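Local coordinates for ribokinase, putative (Burkholderia thailandensis, PDB 3B1O) that phosphorylates nucleosides as a nucleoside kinase of the PfkB (ribokinase) family, probably taking the phosphate from a nucleotide such as ATP, at the interface of chains A and B. Numbering follows the deposited sequence. Chains: chain A/B, Ribokinase, putative.

The three contacts follow one another along the A-B interface: the C-alpha centres of contacts 1 and 2 lie about 15 Å apart, those of contacts 2 and 3 about 9 Å, and those of contacts 1 and 3 about 21 Å. Strand B:113-118 pairs with strand A:34-38 in contact 2 and supplies B:His118 and the shared B:Ala116 to contact 3. Contact 1 sets loop residues of A against the 3-10 turn B:21-24 and B:Ile25. Because the whole interface is two-fold symmetric, each contact recurs with the chains exchanged. Contact 2 places nucleoside-binding residues of both chains in the paired strands, so dimer formation may help order the site.

Contact 1: the interface of chains A and B. Residues chain A 25-27, 29; chain B 21-22, 25.
One face of the B:Arg22 guanidinium is covered by the backbone carbonyl of A:Gln29, whose O sits 3.1 Å above the plane and over its centre, while the carbonyl carbon of A:Leu26 lies at the edge, in plane. Near that edge B:Arg22 NE donates to A:Leu26 O at 2.8 Å, the acceptor lying about 15° out of the guanidinium plane. This donor is tilted 30° from the carbonyl plane. A:Gln29 O is also near NE, but the N-H points elsewhere, so that contact is better read as a carbonyl dipole resting on a probably charged group. The side chain of B:Arg22 is extended from CG to NE (chi2 179°), which carries the guanidinium past A:Pro27 to the A:Leu26 and A:Gln29 backbones. B:Arg22 NH1 meets water 1 at 2.9 Å, and the same water meets A:Leu26 N at 2.9 Å and the side-chain amide oxygen OE1 of A:Gln29 at 2.7 Å. The water thus ties the arginine to both backbone and side chain of the A loop. Beside this polar group, the two copies of Ile25 meet obliquely, A:Ile25 CG2 lying 3.6 Å from B:Ile25 CD1. A:Pro27 CD lies 4.0 Å from B:Ile25 CD1, and B:Phe21 CB borders A:Ile25 CG2. The patch joins the loop of one subunit to the 3-10 turn B:21-24 and B:Ile25, probably steadying the dimer interface away from the strand pairing.

Contact 2: the interface of chains A and B. Residues chain A 35-37; chain B 113-117.
A:Leu35 and A:Phe37 meet strand B:113-118 through a parallel ladder of backbone hydrogen bonds, with bridges pairing A:Leu35 with B:Ile114, A:Ser36 with B:Thr115 and A:Phe37 with B:Ala116. At its centre B:Thr115 N donates to A:Leu35 O at 2.7 Å, and A:Phe37 N donates to B:Thr115 O at 2.8 Å. The outer rungs, A:Leu35 N to B:Gln113 O and B:Phe117 N to A:Phe37 O, are each 3.0 Å long. The backbone N-H and C=O of B:Thr115 are both bonded to chain A, so the two chains form a continuous sheet here. A:Phe37 places CG between its backbone N and carbonyl carbon (chi1 60°), which turns the ring back toward the B strand. B:Thr115 O then lies on one ring face, offset toward the rim, and A:Phe37 CE2 reaches B:Ala116 CB at 3.5 Å. At another corner of the ring, A:Phe37 CE1 meets the B:Ile114 CG2 methyl at 3.7 Å. Farther out, two waters bridge the strands. Water 2 links A:Leu35 O to the B:Thr115 hydroxyl OG1. A:Ser36 and B:Phe117 are nucleoside-binding residues, which suggests that the ladder helps place them. Water 3 contacts the A:Ser36 hydroxyl OG at 3.1 Å and B:Thr115 O at 3.2 Å.

Contact 3: the interface of chains A and B. Residues chain A 15, 39, 42, 104; chain B 102, 104, 116, 118.
A:Met42 and A:Val39 hold the B:His118 imidazole from two directions in a tight part of the contact. The CG methylene of A:Met42 sits over the middle of one ring face, 3.4 Å from the centroid of B:His118, in a CH-pi contact. At the ring's edge, ND1 of B:His118 donates to the A:Val39 backbone O at 2.6 Å. That acceptor lies near the ring plane, and the angle at the hydrogen is 158°. A chi1 of 179° swings the B:His118 ring away from its own backbone N and toward A:Val39, and the bond and the face contact together should restrict its rotation. Bends at chi2 and chi3 of A:Met42 keep its CE methyl beside the B:His118 ring and also near the amide carbon CD of B:Gln102, at 3.6 Å. A:Val39 CG2 also packs on B:Ala116 CB at 3.7 Å. The thioethers are well packed too, though without directional bonds: A:Met15 SD approaches B:Met104 SD at 3.5 Å, their side chains crossing at a slant. Looser is A:Met104, whose side chain crosses B:Met104 at about a right angle and touches its SD through CE at 4.1 Å. The flexible thioethers can probably tolerate small shifts, whereas the B:His118 bond probably adds to the register set by the neighbouring strand pairing. The site thus joins strands 42-47 and 10-17 of one subunit to the sheet of the other, and probably helps hold the dimer together.

Contact 1: the interface of chains A and B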
ATOM      1  N   ILE A  25       1.576  10.868 -16.667  1.00 27.60           N
ATOM      2  CA  ILE A  25       0.940  12.009 -15.989  1.00 27.13           C
ATOM      3  C   ILE A  25       1.505  13.336 -16.515  1.00 28.68           C
ATOM      4  O   ILE A  25       2.521  13.814 -16.025  1.00 29.30           O
ATOM      5  CB  ILE A  25       1.107  11.962 -14.431  1.00 26.10           C
ATOM      6  CG1 ILE A  25       0.962  10.538 -13.856  1.00 26.14           C
ATOM      7  CG2 ILE A  25       0.158  12.933 -13.758  1.00 25.14           C
ATOM      8  CD1 ILE A  25      -0.374   9.879 -14.073  1.00 26.52           C
ATOM      9  N   LEU A  26       0.855  13.913 -17.524  1.00 29.59           N
ATOM     10  CA  LEU A  26       1.276  15.200 -18.071  1.00 31.46           C
ATOM     11  C   LEU A  26       0.170  16.245 -17.905  1.00 31.76           C
ATOM     12  O   LEU A  26      -0.999  15.947 -18.142  1.00 30.66           O
ATOM     13  CB  LEU A  26       1.648  15.052 -19.536  1.00 32.69           C
ATOM     14  CG  LEU A  26       2.886  14.210 -19.817  1.00 33.96           C
ATOM     15  CD1 LEU A  26       2.915  13.786 -21.285  1.00 35.46           C
ATOM     16  CD2 LEU A  26       4.156  14.990 -19.443  1.00 35.93           C
ATOM     17  N   PRO A  27       0.535  17.476 -17.503  1.00 33.42           N
ATOM     18  CA  PRO A  27      -0.502  18.454 -17.187  1.00 33.93           C
ATOM     19  C   PRO A  27      -1.174  19.008 -18.439  1.00 34.75           C
ATOM     20  O   PRO A  27      -2.347  19.377 -18.389  1.00 35.08           O
ATOM     21  CB  PRO A  27       0.264  19.545 -16.427  1.00 35.65           C
ATOM     22  CG  PRO A  27       1.636  19.507 -17.017  1.00 37.29           C
ATOM     23  CD  PRO A  27       1.883  18.076 -17.481  1.00 35.65           C
ATOM     24  N   GLN A  29      -2.003  17.247 -20.955  1.00 32.87           N
ATOM     25  CA  GLN A  29      -2.914  16.226 -21.493  1.00 31.37           C
ATOM     26  C   GLN A  29      -4.306  16.271 -20.846  1.00 29.96           C
ATOM     27  O   GLN A  29      -4.451  16.735 -19.715  1.00 29.34           O
ATOM     28  CB  GLN A  29      -2.263  14.842 -21.439  1.00 30.76           C
ATOM     29  CG  GLN A  29      -1.208  14.699 -22.549  1.00 32.19           C
ATOM     30  CD  GLN A  29      -0.308  13.480 -22.416  1.00 32.70           C
ATOM     31  OE1 GLN A  29      -0.304  12.776 -21.403  1.00 30.82           O
ATOM     32  NE2 GLN A  29       0.479  13.237 -23.455  1.00 35.43           N
TER
ATOM     33  N   PHE B  21      -3.914  14.770  -9.741  1.00 28.18           N
ATOM     34  CA  PHE B  21      -2.583  14.255 -10.052  1.00 27.55           C
ATOM     35  C   PHE B  21      -1.774  15.237 -10.895  1.00 28.28           C
ATOM     36  O   PHE B  21      -0.592  15.470 -10.621  1.00 27.97           O
ATOM     37  CB  PHE B  21      -2.645  12.898 -10.778  1.00 27.60           C
ATOM     38  CG  PHE B  21      -3.110  11.742  -9.911  1.00 27.11           C
ATOM     39  CD1 PHE B  21      -4.049  10.846 -10.395  1.00 28.03           C
ATOM     40  CD2 PHE B  21      -2.591  11.544  -8.630  1.00 27.30           C
ATOM     41  CE1 PHE B  21      -4.483   9.766  -9.621  1.00 28.91           C
ATOM     42  CE2 PHE B  21      -3.026  10.475  -7.840  1.00 27.63           C
ATOM     43  CZ  PHE B  21      -3.983   9.581  -8.352  1.00 27.80           C
ATOM     44  N   ARG B  22      -2.422  15.808 -11.907  1.00 29.63           N
ATOM     45  CA  ARG B  22      -1.741  16.622 -12.907  1.00 31.41           C
ATOM     46  C   ARG B  22      -1.174  17.931 -12.360  1.00 32.41           C
ATOM     47  O   ARG B  22      -0.180  18.440 -12.879  1.00 33.72           O
ATOM     48  CB  ARG B  22      -2.646  16.869 -14.120  1.00 33.05           C
ATOM     49  CG  ARG B  22      -2.749  15.654 -15.049  1.00 31.88           C
ATOM     50  CD  ARG B  22      -3.659  15.905 -16.215  1.00 34.03           C
ATOM     51  NE  ARG B  22      -3.443  14.946 -17.306  1.00 34.93           N
ATOM     52  CZ  ARG B  22      -4.383  14.161 -17.823  1.00 35.72           C
ATOM     53  NH1 ARG B  22      -4.085  13.336 -18.822  1.00 36.75           N
ATOM     54  NH2 ARG B  22      -5.624  14.213 -17.362  1.00 35.91           N
ATOM     55  N   ILE B  25       2.924  17.556 -11.088  1.00 34.11           N
ATOM     56  CA  ILE B  25       4.156  17.352 -11.855  1.00 36.30           C
ATOM     57  C   ILE B  25       4.945  18.645 -11.780  1.00 38.38           C
ATOM     58  O   ILE B  25       4.403  19.720 -12.020  1.00 39.42           O
ATOM     59  CB  ILE B  25       3.887  16.985 -13.327  1.00 37.47           C
ATOM     60  CG1 ILE B  25       2.905  15.824 -13.405  1.00 36.39           C
ATOM     61  CG2 ILE B  25       5.179  16.641 -14.061  1.00 39.30           C
ATOM     62  CD1 ILE B  25       1.571  16.243 -13.975  1.00 38.65           C
TER
HETATM   63  O   HOH W   1      -1.291  12.592 -18.865  1.00 29.57           O

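Contact 2: the interface of chains A and B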
ATOM      1  N   LEU A  35      -3.318   4.633 -15.368  1.00 27.54           N
ATOM      2  CA  LEU A  35      -2.005   4.018 -15.241  1.00 28.31           C
ATOM      3  C   LEU A  35      -2.167   2.718 -14.457  1.00 29.38           C
ATOM      4  O   LEU A  35      -2.541   2.733 -13.275  1.00 28.80           O
ATOM      5  CB  LEU A  35      -1.040   4.943 -14.484  1.00 27.60           C
ATOM      6  CG  LEU A  35       0.495   4.929 -14.677  1.00 29.16           C
ATOM      7  CD1 LEU A  35       1.197   5.407 -13.448  1.00 28.13           C
ATOM      8  CD2 LEU A  35       1.098   3.599 -15.122  1.00 32.22           C
ATOM      9  N   SER A  36      -1.872   1.601 -15.102  1.00 30.90           N
ATOM     10  CA  SER A  36      -1.993   0.305 -14.459  1.00 32.55           C
ATOM     11  C   SER A  36      -0.652  -0.429 -14.548  1.00 34.00           C
ATOM     12  O   SER A  36      -0.116  -0.608 -15.639  1.00 34.72           O
ATOM     13  CB  SER A  36      -3.110  -0.495 -15.139  1.00 33.95           C
ATOM     14  OG  SER A  36      -3.509  -1.594 -14.347  1.00 37.62           O
ATOM     15  N   PHE A  37      -0.100  -0.841 -13.408  1.00 33.99           N
ATOM     16  CA  PHE A  37       1.197  -1.527 -13.407  1.00 35.78           C
ATOM     17  C   PHE A  37       1.377  -2.586 -12.311  1.00 37.29           C
ATOM     18  O   PHE A  37       0.660  -2.594 -11.302  1.00 36.81           O
ATOM     19  CB  PHE A  37       2.356  -0.519 -13.384  1.00 34.68           C
ATOM     20  CG  PHE A  37       2.361   0.389 -12.181  1.00 32.62           C
ATOM     21  CD1 PHE A  37       1.737   1.635 -12.238  1.00 31.71           C
ATOM     22  CD2 PHE A  37       3.013   0.019 -11.006  1.00 32.65           C
ATOM     23  CE1 PHE A  37       1.740   2.494 -11.133  1.00 29.10           C
ATOM     24  CE2 PHE A  37       3.032   0.867  -9.896  1.00 30.74           C
ATOM     25  CZ  PHE A  37       2.395   2.110  -9.950  1.00 29.73           C
TER
ATOM     26  N   GLN B 113      -7.025   7.526 -12.605  1.00 29.14           N
ATOM     27  CA  GLN B 113      -6.690   6.388 -11.737  1.00 29.42           C
ATOM     28  C   GLN B 113      -5.270   5.896 -11.917  1.00 28.84           C
ATOM     29  O   GLN B 113      -4.731   5.923 -13.024  1.00 28.61           O
ATOM     30  CB  GLN B 113      -7.600   5.179 -11.992  1.00 29.24           C
ATOM     31  CG  GLN B 113      -9.048   5.367 -11.668  1.00 30.91           C
ATOM     32  CD  GLN B 113      -9.768   4.038 -11.500  1.00 32.07           C
ATOM     33  OE1 GLN B 113      -9.349   3.008 -12.032  1.00 31.26           O
ATOM     34  NE2 GLN B 113     -10.857   4.058 -10.742  1.00 33.70           N
ATOM     35  N   ILE B 114      -4.696   5.423 -10.813  1.00 28.85           N
ATOM     36  CA  ILE B 114      -3.426   4.709 -10.793  1.00 28.66           C
ATOM     37  C   ILE B 114      -3.648   3.387 -10.054  1.00 29.14           C
ATOM     38  O   ILE B 114      -4.056   3.385  -8.884  1.00 29.64           O
ATOM     39  CB  ILE B 114      -2.294   5.503 -10.089  1.00 28.75           C
ATOM     40  CG1 ILE B 114      -2.044   6.854 -10.783  1.00 28.73           C
ATOM     41  CG2 ILE B 114      -1.012   4.661 -10.039  1.00 28.04           C
ATOM     42  CD1 ILE B 114      -1.012   7.748 -10.118  1.00 27.67           C
ATOM     43  N   THR B 115      -3.368   2.279 -10.733  1.00 29.10           N
ATOM     44  CA  THR B 115      -3.556   0.931 -10.171  1.00 29.96           C
ATOM     45  C   THR B 115      -2.233   0.164 -10.102  1.00 30.05           C
ATOM     46  O   THR B 115      -1.623  -0.118 -11.129  1.00 29.84           O
ATOM     47  CB  THR B 115      -4.569   0.092 -11.013  1.00 29.67           C
ATOM     48  OG1 THR B 115      -5.815   0.795 -11.135  1.00 30.53           O
ATOM     49  CG2 THR B 115      -4.820  -1.280 -10.381  1.00 30.34           C
ATOM     50  N   ALA B 116      -1.790  -0.170  -8.896  1.00 30.40           N
ATOM     51  CA  ALA B 116      -0.622  -1.031  -8.749  1.00 30.64           C
ATOM     52  C   ALA B 116      -1.059  -2.335  -8.117  1.00 31.17           C
ATOM     53  O   ALA B 116      -1.684  -2.330  -7.056  1.00 32.07           O
ATOM     54  CB  ALA B 116       0.449  -0.361  -7.907  1.00 31.18           C
ATOM     55  N   PHE B 117      -0.754  -3.446  -8.778  1.00 30.99           N
ATOM     56  CA  PHE B 117      -1.036  -4.757  -8.214  1.00 31.47           C
ATOM     57  C   PHE B 117       0.248  -5.429  -7.766  1.00 31.52           C
ATOM     58  O   PHE B 117       1.221  -5.513  -8.522  1.00 31.03           O
ATOM     59  CB  PHE B 117      -1.795  -5.664  -9.199  1.00 31.33           C
ATOM     60  CG  PHE B 117      -2.156  -7.023  -8.625  1.00 33.38           C
ATOM     61  CD1 PHE B 117      -3.230  -7.158  -7.741  1.00 34.70           C
ATOM     62  CD2 PHE B 117      -1.425  -8.165  -8.969  1.00 35.47           C
ATOM     63  CE1 PHE B 117      -3.575  -8.411  -7.204  1.00 36.08           C
ATOM     64  CE2 PHE B 117      -1.758  -9.428  -8.439  1.00 36.50           C
ATOM     65  CZ  PHE B 117      -2.836  -9.550  -7.554  1.00 36.46           C
TER
HETATM   66  O   HOH W   2      -5.578   2.365 -13.068  1.00 30.94           O
HETATM   67  O   HOH W   3      -2.440  -3.124 -11.819  1.00 34.25           O

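Contact 3: the interface of chains A and B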
ATOM      1  N   MET A  15       7.226   0.512  -2.922  1.00 29.72           N
ATOM      2  CA  MET A  15       6.970  -0.235  -4.144  1.00 32.19           C
ATOM      3  C   MET A  15       7.753   0.407  -5.274  1.00 32.75           C
ATOM      4  O   MET A  15       8.016   1.619  -5.265  1.00 31.57           O
ATOM      5  CB  MET A  15       5.477  -0.218  -4.484  1.00 31.33           C
ATOM      6  CG  MET A  15       4.602  -0.910  -3.449  1.00 32.40           C
ATOM      7  SD  MET A  15       2.874  -0.432  -3.615  1.00 31.96           S
ATOM      8  CE  MET A  15       2.852   1.128  -2.737  1.00 27.92           C
ATOM      9  N   VAL A  39       3.502  -4.360  -9.321  1.00 39.71           N
ATOM     10  CA  VAL A  39       4.547  -4.125  -8.355  1.00 39.59           C
ATOM     11  C   VAL A  39       5.043  -5.466  -7.825  1.00 42.92           C
ATOM     12  O   VAL A  39       4.476  -6.014  -6.870  1.00 43.25           O
ATOM     13  CB  VAL A  39       4.107  -3.206  -7.194  1.00 36.30           C
ATOM     14  CG1 VAL A  39       5.198  -3.149  -6.177  1.00 36.53           C
ATOM     15  CG2 VAL A  39       3.820  -1.805  -7.688  1.00 33.57           C
ATOM     16  N   MET A  42       7.415  -5.348  -2.744  1.00 42.12           N
ATOM     17  CA  MET A  42       7.038  -4.383  -1.727  1.00 39.17           C
ATOM     18  C   MET A  42       8.019  -4.542  -0.563  1.00 38.93           C
ATOM     19  O   MET A  42       8.197  -5.650  -0.067  1.00 41.11           O
ATOM     20  CB  MET A  42       5.616  -4.649  -1.214  1.00 39.19           C
ATOM     21  CG  MET A  42       4.469  -4.324  -2.154  1.00 39.48           C
ATOM     22  SD  MET A  42       3.027  -3.680  -1.257  1.00 41.09           S
ATOM     23  CE  MET A  42       1.926  -5.069  -1.263  1.00 40.36           C
ATOM     24  N   MET A 104       2.145   4.293   1.675  1.00 21.20           N
ATOM     25  CA  MET A 104       2.197   3.480   0.439  1.00 23.16           C
ATOM     26  C   MET A 104       2.988   4.231  -0.627  1.00 23.17           C
ATOM     27  O   MET A 104       2.421   5.027  -1.392  1.00 22.79           O
ATOM     28  CB  MET A 104       0.794   3.164  -0.115  1.00 24.42           C
ATOM     29  CG  MET A 104      -0.264   2.754   0.904  1.00 26.14           C
ATOM     30  SD  MET A 104       0.365   1.584   2.104  1.00 29.53           S
ATOM     31  CE  MET A 104       0.657   0.160   1.028  1.00 29.78           C
TER
ATOM     32  N   GLN B 102      -2.713  -7.963  -3.235  1.00 34.37           N
ATOM     33  CA  GLN B 102      -3.478  -6.727  -3.163  1.00 34.12           C
ATOM     34  C   GLN B 102      -3.255  -5.793  -4.345  1.00 33.31           C
ATOM     35  O   GLN B 102      -2.165  -5.722  -4.923  1.00 32.87           O
ATOM     36  CB  GLN B 102      -3.189  -5.972  -1.859  1.00 34.46           C
ATOM     37  CG  GLN B 102      -1.718  -5.733  -1.599  1.00 35.10           C
ATOM     38  CD  GLN B 102      -1.448  -5.359  -0.154  1.00 36.77           C
ATOM     39  OE1 GLN B 102      -1.895  -4.314   0.325  1.00 37.06           O
ATOM     40  NE2 GLN B 102      -0.712  -6.212   0.548  1.00 36.98           N
ATOM     41  N   MET B 104      -3.610  -1.697  -5.264  1.00 32.60           N
ATOM     42  CA  MET B 104      -3.775  -0.332  -4.786  1.00 32.79           C
ATOM     43  C   MET B 104      -4.355   0.535  -5.894  1.00 31.84           C
ATOM     44  O   MET B 104      -3.787   0.637  -6.984  1.00 31.77           O
ATOM     45  CB  MET B 104      -2.446   0.217  -4.293  1.00 33.28           C
ATOM     46  CG  MET B 104      -2.158  -0.205  -2.875  1.00 35.31           C
ATOM     47  SD  MET B 104      -0.526  -0.890  -2.798  1.00 39.55           S
ATOM     48  CE  MET B 104      -0.781  -2.554  -3.414  1.00 35.47           C
ATOM     49  N   ALA B 116      -1.790  -0.170  -8.896  1.00 30.40           N
ATOM     50  CA  ALA B 116      -0.622  -1.031  -8.749  1.00 30.64           C
ATOM     51  C   ALA B 116      -1.059  -2.335  -8.117  1.00 31.17           C
ATOM     52  O   ALA B 116      -1.684  -2.330  -7.056  1.00 32.07           O
ATOM     53  CB  ALA B 116       0.449  -0.361  -7.907  1.00 31.18           C
ATOM     54  N   HIS B 118       0.225  -5.895  -6.523  1.00 31.84           N
ATOM     55  CA  HIS B 118       1.301  -6.675  -5.946  1.00 32.22           C
ATOM     56  C   HIS B 118       0.774  -8.085  -5.694  1.00 32.81           C
ATOM     57  O   HIS B 118      -0.116  -8.270  -4.857  1.00 33.33           O
ATOM     58  CB  HIS B 118       1.775  -6.058  -4.636  1.00 32.24           C
ATOM     59  CG  HIS B 118       2.872  -6.825  -3.970  1.00 32.63           C
ATOM     60  ND1 HIS B 118       4.150  -6.887  -4.481  1.00 31.99           N
ATOM     61  CD2 HIS B 118       2.888  -7.555  -2.829  1.00 33.26           C
ATOM     62  CE1 HIS B 118       4.904  -7.630  -3.691  1.00 32.68           C
ATOM     63  NE2 HIS B 118       4.164  -8.043  -2.679  1.00 33.59           N
TER